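Local coordinates for putative carboxynorspermidine decarboxylase protein (Sinorhizobium meliloti, PDB 3MT1), which probably catalyses the pyridoxal 5'-phosphate-dependent decarboxylation of carboxynorspermidine and carboxyspermidine to norspermidine and spermidine, at residues M267-I272 / A322-V327; V327-N330 / K336-A339. All coordinates share one frame; numbering follows the deposited sequence.

Contact 1: M267-I272 / A322-V327. With SO4 (sulfate ion), chain D.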
HETATM    1  N   MSE B 267       1.712   3.977  -6.580  1.00 33.39           N
HETATM    2  CA  MSE B 267       2.827   3.310  -7.264  1.00 33.28           C
HETATM    3  C   MSE B 267       3.795   2.813  -6.183  1.00 33.39           C
HETATM    4  O   MSE B 267       4.967   3.194  -6.112  1.00 32.89           O
HETATM    5  CB  MSE B 267       3.475   4.294  -8.233  1.00 34.20           C
HETATM    6  CG  MSE B 267       2.798   4.369  -9.640  1.00 35.90           C
HETATM    7 SE   MSE B 267       3.897   5.574 -10.736  0.75 45.38          SE
HETATM    8  CE  MSE B 267       5.025   4.191 -11.566  1.00 42.91           C
ATOM      9  N   LEU B 268       3.246   1.963  -5.317  1.00 33.01           N
ATOM     10  CA  LEU B 268       3.802   1.693  -4.027  1.00 33.37           C
ATOM     11  C   LEU B 268       5.131   0.961  -4.126  1.00 34.67           C
ATOM     12  O   LEU B 268       5.976   1.093  -3.251  1.00 35.27           O
ATOM     13  CB  LEU B 268       2.772   0.928  -3.194  1.00 33.67           C
ATOM     14  CG  LEU B 268       3.146   0.257  -1.855  1.00 35.36           C
ATOM     15  CD1 LEU B 268       3.602   1.278  -0.787  1.00 35.75           C
ATOM     16  CD2 LEU B 268       2.017  -0.653  -1.302  1.00 33.81           C
ATOM     17  N   ASP B 269       5.315   0.183  -5.187  1.00 35.60           N
ATOM     18  CA  ASP B 269       6.631  -0.411  -5.457  1.00 37.26           C
ATOM     19  C   ASP B 269       7.751   0.627  -5.483  1.00 36.84           C
ATOM     20  O   ASP B 269       8.850   0.345  -5.023  1.00 38.37           O
ATOM     21  CB  ASP B 269       6.639  -1.303  -6.716  1.00 38.63           C
ATOM     22  CG  ASP B 269       6.408  -2.808  -6.379  1.00 41.51           C
ATOM     23  OD1 ASP B 269       5.694  -3.082  -5.402  1.00 42.55           O
ATOM     24  OD2 ASP B 269       6.940  -3.717  -7.068  1.00 44.14           O
ATOM     25  N   LEU B 270       7.475   1.828  -5.975  1.00 35.07           N
ATOM     26  CA  LEU B 270       8.500   2.879  -5.952  1.00 35.51           C
ATOM     27  C   LEU B 270       8.909   3.248  -4.552  1.00 36.18           C
ATOM     28  O   LEU B 270      10.089   3.491  -4.286  1.00 38.12           O
ATOM     29  CB  LEU B 270       8.082   4.152  -6.694  1.00 34.55           C
ATOM     30  CG  LEU B 270       7.592   3.941  -8.134  1.00 33.30           C
ATOM     31  CD1 LEU B 270       7.336   5.284  -8.781  1.00 28.34           C
ATOM     32  CD2 LEU B 270       8.603   3.059  -8.949  1.00 32.40           C
ATOM     33  N   LEU B 271       7.941   3.315  -3.645  1.00 34.97           N
ATOM     34  CA  LEU B 271       8.292   3.612  -2.293  1.00 34.52           C
ATOM     35  C   LEU B 271       8.999   2.410  -1.682  1.00 35.70           C
ATOM     36  O   LEU B 271      10.063   2.575  -1.109  1.00 37.79           O
ATOM     37  CB  LEU B 271       7.082   4.050  -1.482  1.00 33.81           C
ATOM     38  CG  LEU B 271       7.376   4.401  -0.009  1.00 34.36           C
ATOM     39  CD1 LEU B 271       8.428   5.518   0.135  1.00 30.73           C
ATOM     40  CD2 LEU B 271       6.095   4.786   0.708  1.00 35.29           C
ATOM     41  N   ILE B 272       8.426   1.217  -1.819  1.00 34.64           N
ATOM     42  CA  ILE B 272       8.971  -0.001  -1.193  1.00 35.79           C
ATOM     43  C   ILE B 272      10.444  -0.291  -1.528  1.00 37.10           C
ATOM     44  O   ILE B 272      11.255  -0.631  -0.650  1.00 38.80           O
ATOM     45  CB  ILE B 272       8.165  -1.262  -1.572  1.00 34.93           C
ATOM     46  CG1 ILE B 272       6.711  -1.122  -1.151  1.00 34.36           C
ATOM     47  CG2 ILE B 272       8.748  -2.448  -0.867  1.00 37.35           C
ATOM     48  CD1 ILE B 272       5.823  -2.322  -1.528  1.00 32.90           C
ATOM     49  N   ALA B 322       1.711   0.035 -15.318  1.00 38.46           N
ATOM     50  CA  ALA B 322       0.658  -1.000 -15.162  1.00 38.31           C
ATOM     51  C   ALA B 322       0.935  -2.099 -14.124  1.00 38.23           C
ATOM     52  O   ALA B 322       0.001  -2.586 -13.467  1.00 39.63           O
ATOM     53  CB  ALA B 322       0.290  -1.625 -16.507  1.00 39.28           C
ATOM     54  N   GLY B 323       2.191  -2.517 -13.995  1.00 37.74           N
ATOM     55  CA  GLY B 323       2.531  -3.631 -13.129  1.00 36.80           C
ATOM     56  C   GLY B 323       2.712  -3.260 -11.669  1.00 35.51           C
ATOM     57  O   GLY B 323       3.417  -2.271 -11.333  1.00 35.05           O
ATOM     58  N   TYR B 324       2.097  -4.057 -10.789  1.00 34.35           N
ATOM     59  CA  TYR B 324       2.330  -3.932  -9.362  1.00 33.06           C
ATOM     60  C   TYR B 324       1.950  -2.523  -8.890  1.00 32.41           C
ATOM     61  O   TYR B 324       2.467  -2.019  -7.879  1.00 32.17           O
ATOM     62  CB  TYR B 324       3.803  -4.284  -9.010  1.00 33.18           C
ATOM     63  CG  TYR B 324       4.147  -5.715  -9.335  1.00 32.86           C
ATOM     64  CD1 TYR B 324       3.667  -6.778  -8.539  1.00 32.03           C
ATOM     65  CD2 TYR B 324       4.892  -6.029 -10.486  1.00 33.35           C
ATOM     66  CE1 TYR B 324       3.958  -8.136  -8.870  1.00 32.21           C
ATOM     67  CE2 TYR B 324       5.193  -7.353 -10.828  1.00 33.66           C
ATOM     68  CZ  TYR B 324       4.739  -8.393 -10.017  1.00 37.12           C
ATOM     69  OH  TYR B 324       5.033  -9.690 -10.398  1.00 41.65           O
ATOM     70  N   THR B 325       1.056  -1.878  -9.631  1.00 32.67           N
ATOM     71  CA  THR B 325       0.598  -0.549  -9.242  1.00 33.06           C
ATOM     72  C   THR B 325      -0.871  -0.633  -8.840  1.00 33.11           C
ATOM     73  O   THR B 325      -1.202  -0.499  -7.681  1.00 32.90           O
ATOM     74  CB  THR B 325       0.769   0.445 -10.378  1.00 33.81           C
ATOM     75  OG1 THR B 325       0.079  -0.070 -11.537  1.00 35.20           O
ATOM     76  CG2 THR B 325       2.282   0.668 -10.688  1.00 33.45           C
HETATM   77  N   MSE B 326      -1.739  -0.926  -9.804  1.00 34.48           N
HETATM   78  CA  MSE B 326      -3.162  -1.008  -9.551  1.00 34.99           C
HETATM   79  C   MSE B 326      -3.532  -2.035  -8.505  1.00 34.77           C
HETATM   80  O   MSE B 326      -4.460  -1.818  -7.763  1.00 36.10           O
HETATM   81  CB  MSE B 326      -3.933  -1.283 -10.837  1.00 36.33           C
HETATM   82  CG  MSE B 326      -4.368  -0.005 -11.527  1.00 39.34           C
HETATM   83 SE   MSE B 326      -4.737  -0.134 -13.475  0.75 42.46          SE
HETATM   84  CE  MSE B 326      -2.919  -0.652 -13.994  1.00 42.86           C
ATOM     85  N   VAL B 327      -2.830  -3.149  -8.450  1.00 34.20           N
ATOM     86  CA  VAL B 327      -3.200  -4.214  -7.528  1.00 34.33           C
ATOM     87  C   VAL B 327      -2.916  -3.858  -6.037  1.00 34.02           C
ATOM     88  O   VAL B 327      -3.294  -4.594  -5.136  1.00 34.35           O
ATOM     89  CB  VAL B 327      -2.426  -5.512  -7.865  1.00 35.71           C
ATOM     90  CG1 VAL B 327      -3.067  -6.276  -9.084  1.00 34.12           C
ATOM     91  CG2 VAL B 327      -0.941  -5.188  -8.069  1.00 32.54           C
TER
HETATM   92  S   SO4 D 401       6.748 -11.024 -13.105  1.00 50.97           S
HETATM   93  O1  SO4 D 401       8.122 -10.761 -12.699  1.00 51.75           O
HETATM   94  O2  SO4 D 401       5.963  -9.802 -13.097  1.00 49.24           O
HETATM   95  O3  SO4 D 401       6.850 -11.539 -14.475  1.00 53.90           O
HETATM   96  O4  SO4 D 401       6.123 -12.046 -12.254  1.00 51.95           O
HETATM   97  O   HOH W   1       0.200   1.253  -5.743  1.00 38.29           O
HETATM   98  O   HOH W   2       3.959   0.011  -7.526  1.00 36.43           O

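Contact 2: V327-N330 / K336-A339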
ATOM      1  N   VAL B 327      -2.830  -3.149  -8.450  1.00 34.20           N
ATOM      2  CA  VAL B 327      -3.200  -4.214  -7.528  1.00 34.33           C
ATOM      3  C   VAL B 327      -2.916  -3.858  -6.037  1.00 34.02           C
ATOM      4  O   VAL B 327      -3.294  -4.594  -5.136  1.00 34.35           O
ATOM      5  CB  VAL B 327      -2.426  -5.512  -7.865  1.00 35.71           C
ATOM      6  CG1 VAL B 327      -3.067  -6.276  -9.084  1.00 34.12           C
ATOM      7  CG2 VAL B 327      -0.941  -5.188  -8.069  1.00 32.54           C
ATOM      8  N   LYS B 328      -2.231  -2.742  -5.791  1.00 32.53           N
ATOM      9  CA  LYS B 328      -1.805  -2.456  -4.440  1.00 32.11           C
ATOM     10  C   LYS B 328      -2.036  -0.999  -4.079  1.00 30.36           C
ATOM     11  O   LYS B 328      -1.484  -0.498  -3.123  1.00 29.89           O
ATOM     12  CB  LYS B 328      -0.367  -2.935  -4.172  1.00 32.64           C
ATOM     13  CG  LYS B 328       0.691  -2.463  -5.172  1.00 34.21           C
ATOM     14  CD  LYS B 328       2.100  -2.856  -4.681  1.00 35.57           C
ATOM     15  CE  LYS B 328       2.619  -4.063  -5.421  1.00 35.60           C
ATOM     16  NZ  LYS B 328       3.625  -4.801  -4.661  1.00 34.04           N
ATOM     17  N   LYS B 329      -2.896  -0.337  -4.834  1.00 29.27           N
ATOM     18  CA  LYS B 329      -3.253   1.024  -4.521  1.00 28.01           C
ATOM     19  C   LYS B 329      -4.071   1.115  -3.246  1.00 28.56           C
ATOM     20  O   LYS B 329      -4.829   0.205  -2.901  1.00 29.67           O
ATOM     21  CB  LYS B 329      -4.003   1.637  -5.688  1.00 29.07           C
ATOM     22  CG  LYS B 329      -5.325   0.963  -6.057  1.00 27.66           C
ATOM     23  CD  LYS B 329      -5.935   1.655  -7.300  1.00 27.85           C
ATOM     24  CE  LYS B 329      -6.896   0.704  -8.046  1.00 29.88           C
ATOM     25  NZ  LYS B 329      -7.888   0.176  -7.060  1.00 28.84           N
ATOM     26  N   ASN B 330      -3.932   2.225  -2.547  1.00 27.92           N
ATOM     27  CA  ASN B 330      -4.615   2.390  -1.266  1.00 28.57           C
ATOM     28  C   ASN B 330      -5.069   3.861  -1.013  1.00 29.16           C
ATOM     29  O   ASN B 330      -4.770   4.779  -1.807  1.00 28.34           O
ATOM     30  CB  ASN B 330      -3.677   1.911  -0.167  1.00 28.01           C
ATOM     31  CG  ASN B 330      -2.370   2.645  -0.199  1.00 28.51           C
ATOM     32  OD1 ASN B 330      -2.269   3.755   0.332  1.00 31.35           O
ATOM     33  ND2 ASN B 330      -1.362   2.069  -0.872  1.00 26.11           N
ATOM     34  N   LYS B 336      -7.150  11.267  -3.408  1.00 34.42           N
ATOM     35  CA  LYS B 336      -7.962  10.760  -4.504  1.00 34.76           C
ATOM     36  C   LYS B 336      -7.296   9.570  -5.186  1.00 32.79           C
ATOM     37  O   LYS B 336      -6.116   9.632  -5.527  1.00 33.40           O
ATOM     38  CB  LYS B 336      -8.213  11.875  -5.531  1.00 37.06           C
ATOM     39  CG  LYS B 336      -9.503  11.619  -6.286  1.00 42.26           C
ATOM     40  CD  LYS B 336      -9.736  12.547  -7.465  1.00 49.79           C
ATOM     41  CE  LYS B 336     -10.937  12.041  -8.252  1.00 52.78           C
ATOM     42  NZ  LYS B 336     -10.759  12.429  -9.685  1.00 59.02           N
HETATM   43  N   MSE B 337      -8.048   8.493  -5.354  1.00 30.22           N
HETATM   44  CA  MSE B 337      -7.524   7.330  -5.987  1.00 29.40           C
HETATM   45  C   MSE B 337      -7.626   7.457  -7.524  1.00 29.72           C
HETATM   46  O   MSE B 337      -8.602   7.972  -8.038  1.00 30.57           O
HETATM   47  CB  MSE B 337      -8.266   6.101  -5.471  1.00 29.28           C
HETATM   48  CG  MSE B 337      -7.630   4.771  -5.889  1.00 27.48           C
HETATM   49 SE   MSE B 337      -8.621   3.329  -5.078  0.75 31.19          SE
HETATM   50  CE  MSE B 337      -7.651   3.226  -3.377  1.00 30.35           C
ATOM     51  N   PRO B 338      -6.614   6.989  -8.269  1.00 29.35           N
ATOM     52  CA  PRO B 338      -6.730   7.325  -9.679  1.00 29.70           C
ATOM     53  C   PRO B 338      -7.778   6.510 -10.397  1.00 29.27           C
ATOM     54  O   PRO B 338      -7.941   5.328 -10.121  1.00 29.97           O
ATOM     55  CB  PRO B 338      -5.321   7.039 -10.232  1.00 30.56           C
ATOM     56  CG  PRO B 338      -4.388   7.104  -9.024  1.00 30.73           C
ATOM     57  CD  PRO B 338      -5.241   6.577  -7.900  1.00 29.85           C
ATOM     58  N   ALA B 339      -8.500   7.147 -11.303  1.00 29.08           N
ATOM     59  CA  ALA B 339      -9.460   6.459 -12.149  1.00 28.41           C
ATOM     60  C   ALA B 339      -8.737   5.428 -12.983  1.00 28.04           C
ATOM     61  O   ALA B 339      -7.536   5.532 -13.210  1.00 29.05           O
ATOM     62  CB  ALA B 339     -10.226   7.496 -13.090  1.00 28.85           C
TER

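Contact 1: M267-I272 / A322-V327
D269 and Y324 meet with their flat groups turned almost the same way, the carboxylate and ring planes only 4° apart, yet the two are not stacked. The carboxylate reaches the root of the tyrosine side chain instead: D269 OD2 lies 3.7 Å from Y324 CB and comes at the ring obliquely. With CG anti to its carbonyl carbon (chi1 -63°), Y324 carries its ring onward, away from the helix. There its hydroxyl OH donates a hydrogen bond of 2.9 Å to O2 of a sulfate ion, which sits at the ring edge and is also held by the backbone N of G199, G232 and E233. Probably drawn from the crystallisation liquor, the ion is likely to mark where the phosphate of pyridoxal 5'-phosphate binds, as in this decarboxylase family. A second pair runs side by side, M267 CG against T325 CG2 at 3.9 Å, a purely apolar touch.

No direct hydrogen bond crosses. Instead, two water bridges, L268 N to T325 O and D269 N to Y324 O, tie the first backbone N-H groups of helix 268-273 to the carbonyls of the loop facing it. D269, a predicted substrate-binding residue, forms a salt bridge through OD1 with K328. Around this join, M267 packs on strand 240-251, Y324 touches E233 of helix 233-236, and L268 meets its own counterpart in the second subunit of the homodimer.

Contact 2: V327-N330 / K336-A339
K329 leaves its backbone with CG lodged between the N and the carbonyl carbon (chi1 62°), whereas M337 sets its CG opposite its own N (chi1 -170°), and the two chains cross at about a right angle. Their crossing point is aliphatic: K329 CD lies 3.8 Å from M337 CG, with the selenium almost as near. A late bend in the lysine, at chi4, then brings K329 NZ to 3.8 Å from M337 SE. The selenomethionine bends too, at chi3, and its terminal methyl CE reaches past the lysine to the backbone of the next residue, 3.6 Å from N330 C.

N330 itself turns its side chain the other way. Its ND2 is hydrogen-bonded to E264 O and makes only a weak 3.4 Å bond to K328 O. F355 touches both K329 and M337, and Y7 packs on K329. An alanine in place of K329 would probably open a gap beside the selenium and leave S363 O of the second subunit without the ammonium donor that now reaches it.

The contact closes a short loop between strands 315-318 and 339-343, after the barrel and beside strand 6-10, and illustrates how a buried lysine can serve two environments: its methylenes join an apolar cluster, while its charged end finds a backbone carbonyl across the dimer interface. With no hydrogen bond joining the two segments, their meeting rests on van der Waals packing.

In the fold
From the N terminus, the chain first lays down strand 6-10, then the eight-stranded parallel barrel, and returns to the mixed sheet through strand 240-251. Helix 268-273 follows, and contact 1 closes the long excursion from it through strands 286-291, 300-306 and 315-318. Contact 2 takes over at V327, the residue both share, and closes a far shorter loop leading into strand 339-343. The two loops therefore follow in series, neither enclosing the other. K328, in the second contact, holds on to the helix of the first and also makes a salt bridge to E264 of the second subunit. Together they tie helix 268-273 to the segment entering strand 339-343, alongside the dimer interface.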